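Local coordinates for protein leucine aminopeptidase (PDB 7D1B) that binds a zinc ion and probably works as a glutaminyl cyclase, closing N-terminal glutamine of peptides to pyroglutamate on an M28 metallopeptidase scaffold, at residues Val108-Leu113 with Leu183-Glu188; Lys203-Ser208 with Leu284-Ala289; Val99-Gln104 with Glu187-Asp192; Cys128-Thr133 with Ala153-Ala158. All coordinates share one frame; numbering follows the deposited sequence.

Interaction 1 of 4, residues Val108-Leu113 with Leu183-Glu188; sequences VDMTNL and LFDGEE. With ZN (zinc ion), chain B.
L113 and L183 form an antiparallel hydrogen-bonded pair, with L183 N on L113 O at 2.8 Å and L113 N returned to L183 O; the end-to-end directions of 109-113 and 183-186 are 161° apart. Past F184 the second chain leaves the sheet, and side chains take over the pairing. N112 imitates a backbone carbonyl: its OD1 accepts D185 N at 2.9 Å, with the donor in the carbonyl plane. Asparagine suits the place because its other end can donate, ND2 reaching Q95 OE1 and G207 O. Chi1 of -153° puts D185 CG anti to the backbone N, on the side facing strand 108-117. D185 OD2 takes T111 N at 2.9 Å on the anti lone pair, a nearly straight bond at 165°. A water bridges the same oxygen to D109 O, while OD1 is held by S69 OG. These two strands, 108-117 and 178-184, are neighbours in the mixed sheet of the M28 fold, and the loop leaving the second carries E188, whose OE2 binds zinc at 1.9 Å. M110, in the conformer described, crosses D185 at about a right angle and lays SD 3.5 Å from D185 CG. G186 lies beside the end of M110, and its positive phi suits a residue without a side chain. On the face of L113 and L183 the two CB atoms meet at 4.2 Å, and L113 also touches L81 of helix 72-87.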
loop_
_atom_site.group_PDB
_atom_site.type_symbol
_atom_site.label_atom_id
_atom_site.label_comp_id
_atom_site.label_asym_id
_atom_site.label_seq_id
_atom_site.Cartn_x
_atom_site.Cartn_y
_atom_site.Cartn_z
ATOM N N VAL A 108 -3.295 20.393 -8.670
ATOM C CA VAL A 108 -2.567 19.842 -7.541
ATOM C C VAL A 108 -1.413 19.018 -8.079
ATOM O O VAL A 108 -1.599 18.191 -8.986
ATOM C CB VAL A 108 -3.481 19.051 -6.584
ATOM C CG1 VAL A 108 -4.250 17.945 -7.268
ATOM C CG2 VAL A 108 -2.703 18.542 -5.378
ATOM N N ASP A 109 -0.225 19.274 -7.533
ATOM C CA ASP A 109 0.949 18.466 -7.833
ATOM C C ASP A 109 0.863 17.139 -7.096
ATOM O O ASP A 109 0.600 17.116 -5.891
ATOM C CB ASP A 109 2.200 19.198 -7.352
ATOM C CG ASP A 109 2.557 20.374 -8.213
ATOM O OD1 ASP A 109 2.450 20.258 -9.447
ATOM O OD2 ASP A 109 2.957 21.407 -7.647
ATOM N N MET A 110 1.073 16.049 -7.826
ATOM C CA MET A 110 1.083 14.699 -7.292
ATOM C C MET A 110 2.427 14.069 -7.617
ATOM O O MET A 110 3.027 14.345 -8.671
ATOM C CB MET A 110 -0.018 13.867 -7.947
ATOM C CG MET A 110 -1.381 14.424 -7.717
ATOM S SD MET A 110 -1.943 13.829 -6.114
ATOM C CE MET A 110 -3.666 14.381 -6.106
ATOM N N THR A 111 2.876 13.181 -6.731
ATOM C CA THR A 111 4.119 12.441 -6.966
ATOM C C THR A 111 3.956 11.015 -6.466
ATOM O O THR A 111 3.796 10.803 -5.259
ATOM C CB THR A 111 5.315 13.091 -6.252
ATOM O OG1 THR A 111 5.388 14.478 -6.587
ATOM C CG2 THR A 111 6.628 12.416 -6.669
ATOM N N ASN A 112 4.019 10.031 -7.365
ATOM C CA ASN A 112 4.196 8.660 -6.899
ATOM C C ASN A 112 5.682 8.431 -6.642
ATOM O O ASN A 112 6.538 8.986 -7.329
ATOM C CB ASN A 112 3.756 7.646 -7.955
ATOM C CG ASN A 112 2.274 7.708 -8.288
ATOM O OD1 ASN A 112 1.430 8.049 -7.443
ATOM N ND2 ASN A 112 1.950 7.337 -9.524
ATOM N N LEU A 113 5.991 7.624 -5.640
ATOM C CA LEU A 113 7.380 7.275 -5.343
ATOM C C LEU A 113 7.586 5.790 -5.608
ATOM O O LEU A 113 6.757 4.964 -5.228
ATOM C CB LEU A 113 7.706 7.572 -3.882
ATOM C CG LEU A 113 9.096 7.934 -3.362
ATOM C CD1 LEU A 113 9.630 9.153 -4.091
ATOM C CD2 LEU A 113 9.086 8.195 -1.861
ATOM N N LEU A 183 4.530 3.823 -3.944
ATOM C CA LEU A 183 3.688 4.654 -3.092
ATOM C C LEU A 183 2.864 5.573 -3.986
ATOM O O LEU A 183 3.419 6.419 -4.711
ATOM C CB LEU A 183 4.549 5.452 -2.119
ATOM C CG LEU A 183 5.165 4.516 -1.070
ATOM C CD1 LEU A 183 6.381 5.156 -0.459
ATOM C CD2 LEU A 183 4.134 4.155 -0.033
ATOM N N PHE A 184 1.545 5.381 -3.958
ATOM C CA PHE A 184 0.627 6.159 -4.786
ATOM C C PHE A 184 0.194 7.429 -4.071
ATOM O O PHE A 184 -0.333 7.380 -2.951
ATOM C CB PHE A 184 -0.633 5.361 -5.096
ATOM C CG PHE A 184 -0.389 4.068 -5.830
ATOM C CD1 PHE A 184 0.279 4.036 -7.057
ATOM C CD2 PHE A 184 -0.849 2.868 -5.295
ATOM C CE1 PHE A 184 0.472 2.829 -7.725
ATOM C CE2 PHE A 184 -0.662 1.671 -5.967
ATOM C CZ PHE A 184 0.000 1.653 -7.173
ATOM N N ASP A 185 0.372 8.566 -4.739
ATOM C CA ASP A 185 -0.241 9.797 -4.279
ATOM C C ASP A 185 -1.721 9.818 -4.676
ATOM O O ASP A 185 -2.186 9.033 -5.512
ATOM C CB ASP A 185 0.488 10.981 -4.914
ATOM C CG ASP A 185 0.417 12.272 -4.088
ATOM O OD1 ASP A 185 -0.421 12.403 -3.156
ATOM O OD2 ASP A 185 1.240 13.174 -4.386
ATOM N N GLY A 186 -2.461 10.734 -4.066
ATOM C CA GLY A 186 -3.775 11.091 -4.566
ATOM C C GLY A 186 -4.773 9.956 -4.596
ATOM O O GLY A 186 -5.682 9.957 -5.438
ATOM N N GLU A 187 -4.657 8.989 -3.678
ATOM C CA GLU A 187 -5.709 7.983 -3.607
ATOM C C GLU A 187 -7.016 8.597 -3.132
ATOM O O GLU A 187 -8.085 8.244 -3.633
ATOM C CB GLU A 187 -5.331 6.821 -2.697
ATOM C CG GLU A 187 -6.351 5.685 -2.769
ATOM C CD GLU A 187 -7.081 5.469 -1.506
ATOM O OE1 GLU A 187 -6.553 5.786 -0.423
ATOM O OE2 GLU A 187 -8.214 4.970 -1.608
ATOM N N GLU A 188 -6.956 9.488 -2.145
ATOM C CA GLU A 188 -8.176 10.016 -1.550
ATOM C C GLU A 188 -7.973 11.468 -1.117
ATOM O O GLU A 188 -8.164 11.849 0.046
ATOM C CB GLU A 188 -8.734 9.094 -0.467
ATOM C CG GLU A 188 -7.817 8.789 0.685
ATOM C CD GLU A 188 -8.504 7.858 1.674
ATOM O OE1 GLU A 188 -9.758 7.670 1.568
ATOM O OE2 GLU A 188 -7.818 7.272 2.555
HETATM ZN ZN ZN B . -8.907 6.068 3.636
HETATM O O HOH W 1 1.343 15.721 -3.712
HETATM O O HOH W 2 -9.563 4.196 2.924
#

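Interaction 2 of 4, residues Lys203-Ser208 with Leu284-Ala289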
loop_
_atom_site.group_PDB
_atom_site.type_symbol
_atom_site.label_atom_id
_atom_site.label_comp_id
_atom_site.label_asym_id
_atom_site.label_seq_id
_atom_site.Cartn_x
_atom_site.Cartn_y
_atom_site.Cartn_z
ATOM N N LYS A 203 -12.894 12.653 -6.736
ATOM C CA LYS A 203 -12.355 11.478 -7.410
ATOM C C LYS A 203 -11.232 10.822 -6.616
ATOM O O LYS A 203 -10.392 11.504 -6.026
ATOM C CB LYS A 203 -11.814 11.928 -8.773
ATOM C CG LYS A 203 -11.165 10.821 -9.576
ATOM C CD LYS A 203 -10.826 11.257 -11.003
ATOM C CE LYS A 203 -9.798 10.309 -11.651
ATOM N NZ LYS A 203 -10.247 8.882 -11.675
ATOM N N TYR A 204 -11.195 9.494 -6.671
ATOM C CA TYR A 204 -10.179 8.652 -6.047
ATOM C C TYR A 204 -9.166 8.164 -7.080
ATOM O O TYR A 204 -9.426 8.153 -8.288
ATOM C CB TYR A 204 -10.857 7.426 -5.420
ATOM C CG TYR A 204 -11.661 7.701 -4.187
ATOM C CD1 TYR A 204 -12.896 8.336 -4.250
ATOM C CD2 TYR A 204 -11.206 7.259 -2.946
ATOM C CE1 TYR A 204 -13.645 8.557 -3.091
ATOM C CE2 TYR A 204 -11.932 7.476 -1.796
ATOM C CZ TYR A 204 -13.154 8.112 -1.870
ATOM O OH TYR A 204 -13.848 8.295 -0.694
ATOM N N PHE A 205 -8.009 7.725 -6.579
ATOM C CA PHE A 205 -7.090 6.861 -7.327
ATOM C C PHE A 205 -6.254 7.571 -8.389
ATOM O O PHE A 205 -5.835 6.935 -9.365
ATOM C CB PHE A 205 -7.779 5.616 -7.934
ATOM C CG PHE A 205 -8.703 4.930 -6.977
ATOM C CD1 PHE A 205 -8.276 4.606 -5.686
ATOM C CD2 PHE A 205 -10.011 4.640 -7.340
ATOM C CE1 PHE A 205 -9.141 4.019 -4.785
ATOM C CE2 PHE A 205 -10.890 4.037 -6.442
ATOM C CZ PHE A 205 -10.462 3.740 -5.167
ATOM N N PHE A 206 -5.919 8.850 -8.198
ATOM C CA PHE A 206 -5.102 9.526 -9.206
ATOM C C PHE A 206 -3.751 8.851 -9.397
ATOM O O PHE A 206 -3.285 8.688 -10.531
ATOM C CB PHE A 206 -4.882 10.982 -8.826
ATOM C CG PHE A 206 -6.086 11.861 -9.002
ATOM C CD1 PHE A 206 -6.573 12.153 -10.275
ATOM C CD2 PHE A 206 -6.693 12.453 -7.900
ATOM C CE1 PHE A 206 -7.668 13.013 -10.442
ATOM C CE2 PHE A 206 -7.772 13.312 -8.068
ATOM C CZ PHE A 206 -8.248 13.586 -9.331
ATOM N N GLY A 207 -3.089 8.479 -8.298
ATOM C CA GLY A 207 -1.741 7.932 -8.392
ATOM C C GLY A 207 -1.687 6.552 -9.015
ATOM O O GLY A 207 -0.845 6.284 -9.876
ATOM N N SER A 208 -2.583 5.644 -8.592
ATOM C CA SER A 208 -2.559 4.320 -9.197
ATOM C C SER A 208 -2.974 4.366 -10.663
ATOM O O SER A 208 -2.418 3.634 -11.487
ATOM C CB SER A 208 -3.380 3.322 -8.382
ATOM O OG SER A 208 -4.730 3.741 -8.213
ATOM N N LEU A 284 -13.377 -0.953 -4.079
ATOM C CA LEU A 284 -12.584 -0.153 -5.004
ATOM C C LEU A 284 -11.352 0.364 -4.271
ATOM O O LEU A 284 -11.454 0.882 -3.153
ATOM C CB LEU A 284 -13.413 1.019 -5.521
ATOM C CG LEU A 284 -14.622 0.622 -6.371
ATOM C CD1 LEU A 284 -15.450 1.852 -6.668
ATOM C CD2 LEU A 284 -14.159 -0.071 -7.652
ATOM N N ASP A 285 -10.189 0.241 -4.899
ATOM C CA ASP A 285 -8.959 0.655 -4.244
ATOM C C ASP A 285 -7.897 0.836 -5.328
ATOM O O ASP A 285 -8.173 0.738 -6.533
ATOM C CB ASP A 285 -8.576 -0.367 -3.167
ATOM C CG ASP A 285 -7.842 0.234 -2.002
ATOM O OD1 ASP A 285 -7.311 1.357 -2.110
ATOM O OD2 ASP A 285 -7.764 -0.445 -0.939
ATOM N N ASP A 286 -6.663 1.109 -4.901
ATOM C CA ASP A 286 -5.577 1.355 -5.840
ATOM C C ASP A 286 -5.232 0.148 -6.702
ATOM O O ASP A 286 -4.517 0.318 -7.696
ATOM C CB ASP A 286 -4.336 1.839 -5.083
ATOM C CG ASP A 286 -4.389 3.316 -4.718
ATOM O OD1 ASP A 286 -4.774 4.150 -5.578
ATOM O OD2 ASP A 286 -3.978 3.648 -3.589
ATOM N N HIS A 287 -5.693 -1.062 -6.351
ATOM C CA HIS A 287 -5.382 -2.238 -7.158
ATOM C C HIS A 287 -6.245 -2.341 -8.410
ATOM O O HIS A 287 -5.915 -3.113 -9.311
ATOM C CB HIS A 287 -5.504 -3.510 -6.328
ATOM C CG HIS A 287 -6.892 -3.785 -5.854
ATOM N ND1 HIS A 287 -7.715 -2.811 -5.316
ATOM C CD2 HIS A 287 -7.595 -4.942 -5.835
ATOM C CE1 HIS A 287 -8.869 -3.371 -4.985
ATOM N NE2 HIS A 287 -8.816 -4.664 -5.276
ATOM N N ILE A 288 -7.336 -1.574 -8.495
ATOM C CA ILE A 288 -8.208 -1.655 -9.669
ATOM C C ILE A 288 -7.458 -1.230 -10.923
ATOM O O ILE A 288 -7.485 -1.918 -11.944
ATOM C CB ILE A 288 -9.463 -0.791 -9.460
ATOM C CG1 ILE A 288 -10.246 -1.257 -8.226
ATOM C CG2 ILE A 288 -10.323 -0.757 -10.732
ATOM C CD1 ILE A 288 -10.849 -2.619 -8.364
ATOM N N ALA A 289 -6.750 -0.100 -10.855
ATOM C CA ALA A 289 -6.058 0.377 -12.048
ATOM C C ALA A 289 -4.987 -0.611 -12.478
ATOM O O ALA A 289 -4.743 -0.794 -13.676
ATOM C CB ALA A 289 -5.431 1.741 -11.785
HETATM O O HOH W 3 -3.888 6.644 -6.079
HETATM O O HOH W 4 -7.094 2.111 -8.889
#
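F205 lays its ring against the backbone of L284 and D285, both faces occupied. Y204 CB sits over the centre of one face, 3.4 Å above it, and D285 O over that of the other. F205 CE1 meets D285 CA at 3.4 Å, while F205 CZ touches L284 CB at 4.0 Å, the two side chains crossing at about a right angle. D286 comes to the ring's edge, its OD1 3.5 Å from F205 CD1, the carboxylate turned 73° from the ring. The flat, wide F205 suits this slot; an alanine here would take the ring from L284 CB and probably open a gap between Y204 and the D285 backbone. S208 on the first turn of helix 206-218 holds OG between its backbone N and carbonyl carbon (chi1 57°) and donates to D286 OD1 at 2.7 Å. One water ties S208 N to that oxygen; another links S208 OG, D285 O and A289 N. Two donors restrict the turning of the D286 carboxylate and join helix 206-218 to the segment leading into helix 287-292. D285, its side chain about 8 Å from the zinc, brings OD2 close to those of D233 and D299, consistent with the carboxylic-acid hydrogen-bond network of this enzyme.

Interaction 3 of 4, residues Val99-Gln104 with Glu187-Asp192. With ZN (zinc ion), chain B.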
loop_
_atom_site.group_PDB
_atom_site.type_symbol
_atom_site.label_atom_id
_atom_site.label_comp_id
_atom_site.label_asym_id
_atom_site.label_seq_id
_atom_site.Cartn_x
_atom_site.Cartn_y
_atom_site.Cartn_z
ATOM N N VAL A 99 -3.007 17.126 -11.503
ATOM C CA VAL A 99 -4.405 16.817 -11.782
ATOM C C VAL A 99 -5.258 17.966 -11.273
ATOM O O VAL A 99 -4.799 18.821 -10.524
ATOM C CB VAL A 99 -4.878 15.485 -11.149
ATOM C CG1 VAL A 99 -4.019 14.336 -11.622
ATOM C CG2 VAL A 99 -4.872 15.565 -9.629
ATOM N N ARG A 100 -6.522 17.967 -11.682
ATOM C CA ARG A 100 -7.528 18.865 -11.122
ATOM C C ARG A 100 -8.557 18.004 -10.400
ATOM O O ARG A 100 -9.265 17.217 -11.030
ATOM C CB ARG A 100 -8.213 19.697 -12.212
ATOM C CG ARG A 100 -9.167 20.710 -11.612
ATOM C CD ARG A 100 -9.999 21.447 -12.661
ATOM N NE ARG A 100 -10.922 20.571 -13.396
ATOM C CZ ARG A 100 -12.090 20.139 -12.929
ATOM N NH1 ARG A 100 -12.488 20.463 -11.693
ATOM N NH2 ARG A 100 -12.867 19.383 -13.697
ATOM N N GLN A 101 -8.649 18.156 -9.085
ATOM C CA GLN A 101 -9.695 17.439 -8.366
ATOM C C GLN A 101 -11.054 18.050 -8.723
ATOM O O GLN A 101 -11.156 19.238 -9.025
ATOM C CB GLN A 101 -9.406 17.498 -6.867
ATOM C CG GLN A 101 -10.381 16.754 -5.954
ATOM C CD GLN A 101 -10.585 15.292 -6.330
ATOM O OE1 GLN A 101 -11.259 14.982 -7.311
ATOM N NE2 GLN A 101 -10.001 14.380 -5.551
ATOM N N ARG A 102 -12.110 17.226 -8.711
ATOM C CA ARG A 102 -13.392 17.618 -9.294
ATOM C C ARG A 102 -13.932 18.906 -8.702
ATOM O O ARG A 102 -14.465 19.748 -9.433
ATOM C CB ARG A 102 -14.426 16.518 -9.103
ATOM C CG ARG A 102 -14.128 15.224 -9.847
ATOM C CD ARG A 102 -15.236 14.221 -9.568
ATOM N NE ARG A 102 -15.004 12.959 -10.253
ATOM C CZ ARG A 102 -15.332 11.772 -9.752
ATOM N NH1 ARG A 102 -15.883 11.673 -8.549
ATOM N NH2 ARG A 102 -15.074 10.682 -10.452
ATOM N N SER A 103 -13.826 19.074 -7.383
ATOM C CA SER A 103 -14.411 20.202 -6.673
ATOM C C SER A 103 -13.564 21.458 -6.760
ATOM O O SER A 103 -13.996 22.493 -6.247
ATOM C CB SER A 103 -14.608 19.827 -5.197
ATOM O OG SER A 103 -13.354 19.564 -4.574
ATOM N N GLN A 104 -12.391 21.406 -7.400
ATOM C CA GLN A 104 -11.432 22.502 -7.410
ATOM C C GLN A 104 -11.168 22.999 -8.822
ATOM O O GLN A 104 -11.343 22.265 -9.790
ATOM C CB GLN A 104 -10.104 22.026 -6.816
ATOM C CG GLN A 104 -10.280 21.328 -5.460
ATOM C CD GLN A 104 -10.874 22.246 -4.387
ATOM O OE1 GLN A 104 -10.353 23.332 -4.128
ATOM N NE2 GLN A 104 -11.959 21.805 -3.754
ATOM N N GLU A 187 -4.657 8.989 -3.678
ATOM C CA GLU A 187 -5.709 7.983 -3.607
ATOM C C GLU A 187 -7.016 8.597 -3.132
ATOM O O GLU A 187 -8.085 8.244 -3.633
ATOM C CB GLU A 187 -5.331 6.821 -2.697
ATOM C CG GLU A 187 -6.351 5.685 -2.769
ATOM C CD GLU A 187 -7.081 5.469 -1.506
ATOM O OE1 GLU A 187 -6.553 5.786 -0.423
ATOM O OE2 GLU A 187 -8.214 4.970 -1.608
ATOM N N GLU A 188 -6.956 9.488 -2.145
ATOM C CA GLU A 188 -8.176 10.016 -1.550
ATOM C C GLU A 188 -7.973 11.468 -1.117
ATOM O O GLU A 188 -8.164 11.849 0.046
ATOM C CB GLU A 188 -8.734 9.094 -0.467
ATOM C CG GLU A 188 -7.817 8.789 0.685
ATOM C CD GLU A 188 -8.504 7.858 1.674
ATOM O OE1 GLU A 188 -9.758 7.670 1.568
ATOM O OE2 GLU A 188 -7.818 7.272 2.555
ATOM N N TYR A 189 -7.655 12.301 -2.109
ATOM C CA TYR A 189 -7.575 13.748 -1.947
ATOM C C TYR A 189 -8.994 14.315 -2.001
ATOM O O TYR A 189 -9.384 15.038 -2.923
ATOM C CB TYR A 189 -6.666 14.305 -3.036
ATOM C CG TYR A 189 -6.482 15.801 -3.024
ATOM C CD1 TYR A 189 -5.980 16.453 -1.909
ATOM C CD2 TYR A 189 -6.799 16.562 -4.143
ATOM C CE1 TYR A 189 -5.813 17.836 -1.900
ATOM C CE2 TYR A 189 -6.625 17.940 -4.150
ATOM C CZ TYR A 189 -6.121 18.573 -3.019
ATOM O OH TYR A 189 -5.920 19.936 -2.981
ATOM N N ILE A 190 -9.793 13.937 -1.007
ATOM C CA ILE A 190 -11.233 14.176 -1.036
ATOM C C ILE A 190 -11.529 15.446 -0.250
ATOM O O ILE A 190 -11.563 15.443 0.989
ATOM C CB ILE A 190 -12.024 12.982 -0.499
ATOM C CG1 ILE A 190 -11.637 11.686 -1.220
ATOM C CG2 ILE A 190 -13.535 13.270 -0.595
ATOM C CD1 ILE A 190 -11.722 11.716 -2.756
ATOM N N LEU A 191 -11.751 16.544 -0.974
ATOM C CA LEU A 191 -12.141 17.798 -0.349
ATOM C C LEU A 191 -13.648 17.905 -0.228
ATOM O O LEU A 191 -14.150 18.478 0.745
ATOM C CB LEU A 191 -11.552 18.976 -1.141
ATOM C CG LEU A 191 -10.014 18.985 -1.181
ATOM C CD1 LEU A 191 -9.479 19.976 -2.213
ATOM C CD2 LEU A 191 -9.427 19.282 0.199
ATOM N N ASP A 192 -14.366 17.366 -1.200
ATOM C CA ASP A 192 -15.822 17.316 -1.202
ATOM C C ASP A 192 -16.210 15.849 -1.195
ATOM O O ASP A 192 -16.005 15.156 -2.208
ATOM C CB ASP A 192 -16.334 17.995 -2.470
ATOM C CG ASP A 192 -17.799 17.737 -2.721
ATOM O OD1 ASP A 192 -18.524 17.371 -1.765
ATOM O OD2 ASP A 192 -18.244 17.932 -3.885
HETATM ZN ZN ZN B . -8.907 6.068 3.636
HETATM O O HOH W 2 -9.563 4.196 2.924
#
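Q101 and Y189 slide past each other in opposite directions, amide and phenol ring planes 17° apart. The ring is met obliquely by Q101 CB, 3.9 Å from Y189 CD2, and V108 of the adjacent strand also touches Y189. The guanidinium of R100 has R102 O and Q104 O at its edge, in plane, both bonded to NH1. The Q101 amide does double duty: NE2 donates to Y189 O at 2.8 Å from above the carbonyl plane, 47° out of it, and OE1 accepts R102 N and K203 N. A glutamine suits the spot, with donor and acceptor at its tip, and the bend at chi2 (54°) sets CD on its way to Y189 O. The motif here is a type I beta turn, Q101 to Q104, set against an inverse gamma turn centred on Y189; the beta turn belongs to the connection between strands 91-99 and 108-117, and Y189 follows the zinc ligand E188. Q104 and L191 cross at about a right angle, with Q104 CD 3.4 Å from L191 CD1. Q104 NE2 is tied to S103 OG at 2.8 Å, while S103 CB packs on D192 CB at 3.7 Å and D202 OD2 binds S103 OG and D192 N.

Interaction 4 of 4, residues Cys128-Thr133 with Ala153-Ala158; sequences CSHYDT and ANDGTA. With ZN (zinc ion), chain B.
H130 reaches D155 from the end of strand 123-130. CB leaves the backbone beside D286, and chi1 of 84° sets CG between the backbone N and the carbonyl carbon. One face of the ring is covered by G156 CA, which is 3.5 Å from H130 CD2; G156 suits the place because a CB there would run into the ring. On one edge ND1 donates to D132 OD1 at 2.8 Å, in the ring plane but from above the carboxylate plane. At the tip NE2 donates to D155 OD1 at 2.7 Å, on the anti side but tilted 33° out of the carboxylate plane, with ring and carboxylate planes 72° apart. D155 then turns its other oxygen, OD2, to the zinc at 2.0 Å. On the strand itself, S129 OG donates to H130 O at 2.9 Å. As a rule in two-zinc M28 aminopeptidases the corresponding histidine is itself a metal ligand; here it is hydrogen-bonded to a zinc ligand instead. With a leucine in place of H130, D155 OD1 would lose its ring N-H donor and D132 OD1 would keep E187 N but not the histidine, probably leaving the D155 carboxylate less firmly fixed about its bond to the zinc. E188 N binds the other oxygen of D132. D132 and H130 form a second shell behind the first-shell ligand D155, an order likely to fix the rotation of its carboxylate.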
loop_
_atom_site.group_PDB
_atom_site.type_symbol
_atom_site.label_atom_id
_atom_site.label_comp_id
_atom_site.label_asym_id
_atom_site.label_seq_id
_atom_site.Cartn_x
_atom_site.Cartn_y
_atom_site.Cartn_z
ATOM N N CYS A 128 2.677 -2.257 -2.870
ATOM C CA CYS A 128 2.220 -0.879 -3.027
ATOM C C CYS A 128 1.299 -0.463 -1.884
ATOM O O CYS A 128 0.763 -1.288 -1.136
ATOM C CB CYS A 128 1.612 -0.629 -4.427
ATOM S SG CYS A 128 0.178 -1.617 -4.836
ATOM N N SER A 129 1.109 0.852 -1.795
ATOM C CA SER A 129 0.280 1.477 -0.772
ATOM C C SER A 129 0.040 2.896 -1.249
ATOM O O SER A 129 0.889 3.453 -1.936
ATOM C CB SER A 129 1.054 1.530 0.551
ATOM O OG SER A 129 0.309 2.148 1.576
ATOM N N HIS A 130 -1.079 3.504 -0.843
ATOM C CA HIS A 130 -1.147 4.957 -0.997
ATOM C C HIS A 130 -0.366 5.614 0.136
ATOM O O HIS A 130 -0.043 4.975 1.144
ATOM C CB HIS A 130 -2.588 5.482 -1.141
ATOM C CG HIS A 130 -3.327 5.709 0.149
ATOM N ND1 HIS A 130 -3.641 6.974 0.604
ATOM C CD2 HIS A 130 -3.898 4.847 1.023
ATOM C CE1 HIS A 130 -4.348 6.877 1.718
ATOM N NE2 HIS A 130 -4.516 5.598 1.996
ATOM N N TYR A 131 -0.030 6.894 -0.038
ATOM C CA TYR A 131 0.649 7.605 1.033
ATOM C C TYR A 131 0.158 9.037 1.211
ATOM O O TYR A 131 0.633 9.717 2.123
ATOM C CB TYR A 131 2.186 7.518 0.950
ATOM C CG TYR A 131 2.907 8.342 -0.106
ATOM C CD1 TYR A 131 2.351 8.640 -1.351
ATOM C CD2 TYR A 131 4.191 8.777 0.140
ATOM C CE1 TYR A 131 3.066 9.383 -2.303
ATOM C CE2 TYR A 131 4.905 9.511 -0.793
ATOM C CZ TYR A 131 4.342 9.815 -2.012
ATOM O OH TYR A 131 5.085 10.547 -2.911
ATOM N N ASP A 132 -0.783 9.512 0.397
ATOM C CA ASP A 132 -1.492 10.734 0.753
ATOM C C ASP A 132 -2.451 10.432 1.897
ATOM O O ASP A 132 -2.893 9.300 2.074
ATOM C CB ASP A 132 -2.247 11.294 -0.453
ATOM C CG ASP A 132 -3.377 10.381 -0.912
ATOM O OD1 ASP A 132 -3.139 9.161 -1.130
ATOM O OD2 ASP A 132 -4.508 10.888 -1.092
ATOM N N THR A 133 -2.776 11.442 2.688
ATOM C CA THR A 133 -3.773 11.265 3.735
ATOM C C THR A 133 -5.029 12.039 3.375
ATOM O O THR A 133 -4.967 13.139 2.808
ATOM C CB THR A 133 -3.252 11.626 5.132
ATOM O OG1 THR A 133 -2.853 13.006 5.190
ATOM C CG2 THR A 133 -2.068 10.733 5.518
ATOM N N ALA A 153 -3.416 6.593 10.452
ATOM C CA ALA A 153 -2.289 5.709 10.770
ATOM C C ALA A 153 -2.366 4.369 10.042
ATOM O O ALA A 153 -1.344 3.866 9.565
ATOM C CB ALA A 153 -2.214 5.458 12.268
ATOM N N ASN A 154 -3.545 3.758 9.984
ATOM C CA ASN A 154 -3.714 2.445 9.370
ATOM C C ASN A 154 -4.113 2.537 7.901
ATOM O O ASN A 154 -4.501 1.532 7.310
ATOM C CB ASN A 154 -4.771 1.658 10.147
ATOM C CG ASN A 154 -4.753 0.161 9.848
ATOM O OD1 ASN A 154 -3.696 -0.439 9.594
ATOM N ND2 ASN A 154 -5.929 -0.457 9.900
ATOM N N ASP A 155 -4.040 3.718 7.305
ATOM C CA ASP A 155 -4.666 3.977 6.016
ATOM C C ASP A 155 -3.616 4.684 5.169
ATOM O O ASP A 155 -3.426 5.903 5.261
ATOM C CB ASP A 155 -5.918 4.793 6.296
ATOM C CG ASP A 155 -6.755 5.068 5.067
ATOM O OD1 ASP A 155 -6.308 4.828 3.925
ATOM O OD2 ASP A 155 -7.908 5.574 5.251
ATOM N N GLY A 156 -2.888 3.903 4.377
ATOM C CA GLY A 156 -1.716 4.378 3.656
ATOM C C GLY A 156 -0.470 4.397 4.516
ATOM O O GLY A 156 0.532 3.758 4.181
ATOM N N THR A 157 -0.535 5.091 5.656
ATOM C CA THR A 157 0.654 5.318 6.469
ATOM C C THR A 157 1.297 3.994 6.845
ATOM O O THR A 157 2.517 3.835 6.746
ATOM C CB THR A 157 0.288 6.105 7.729
ATOM O OG1 THR A 157 -0.533 7.220 7.369
ATOM C CG2 THR A 157 1.544 6.604 8.402
ATOM N N ALA A 158 0.493 3.035 7.318
ATOM C CA ALA A 158 1.073 1.779 7.785
ATOM C C ALA A 158 1.732 1.004 6.655
ATOM O O ALA A 158 2.709 0.288 6.902
ATOM C CB ALA A 158 0.021 0.925 8.485
HETATM ZN ZN ZN B . -8.907 6.068 3.636
HETATM O O HOH W 5 1.449 8.504 4.894
HETATM O O HOH W 6 -1.426 7.711 3.850
HETATM O O HOH W 2 -9.563 4.196 2.924
#

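Overall arrangement
The four contacts lie close together, their centres 10 to 17 Å apart, and three of them hold a zinc ligand. Interaction 1 joins strands 108-117 and 178-184 of the mixed sheet, and strand 123-130, the next neighbour, carries interaction 4. Along the chain interaction 4 is nested inside the loops closed by interactions 1 and 3, while interaction 2 follows all of them. Interactions 1 and 3 share E187 and E188. E187 is the junction: its N meets D132 of interaction 4, and its O meets F205 N of interaction 2. The loop after strand 178-184 and the beginning of helix 153-167 thus bring two of the three protein ligands, E188 and D155, together, and H309 is the third.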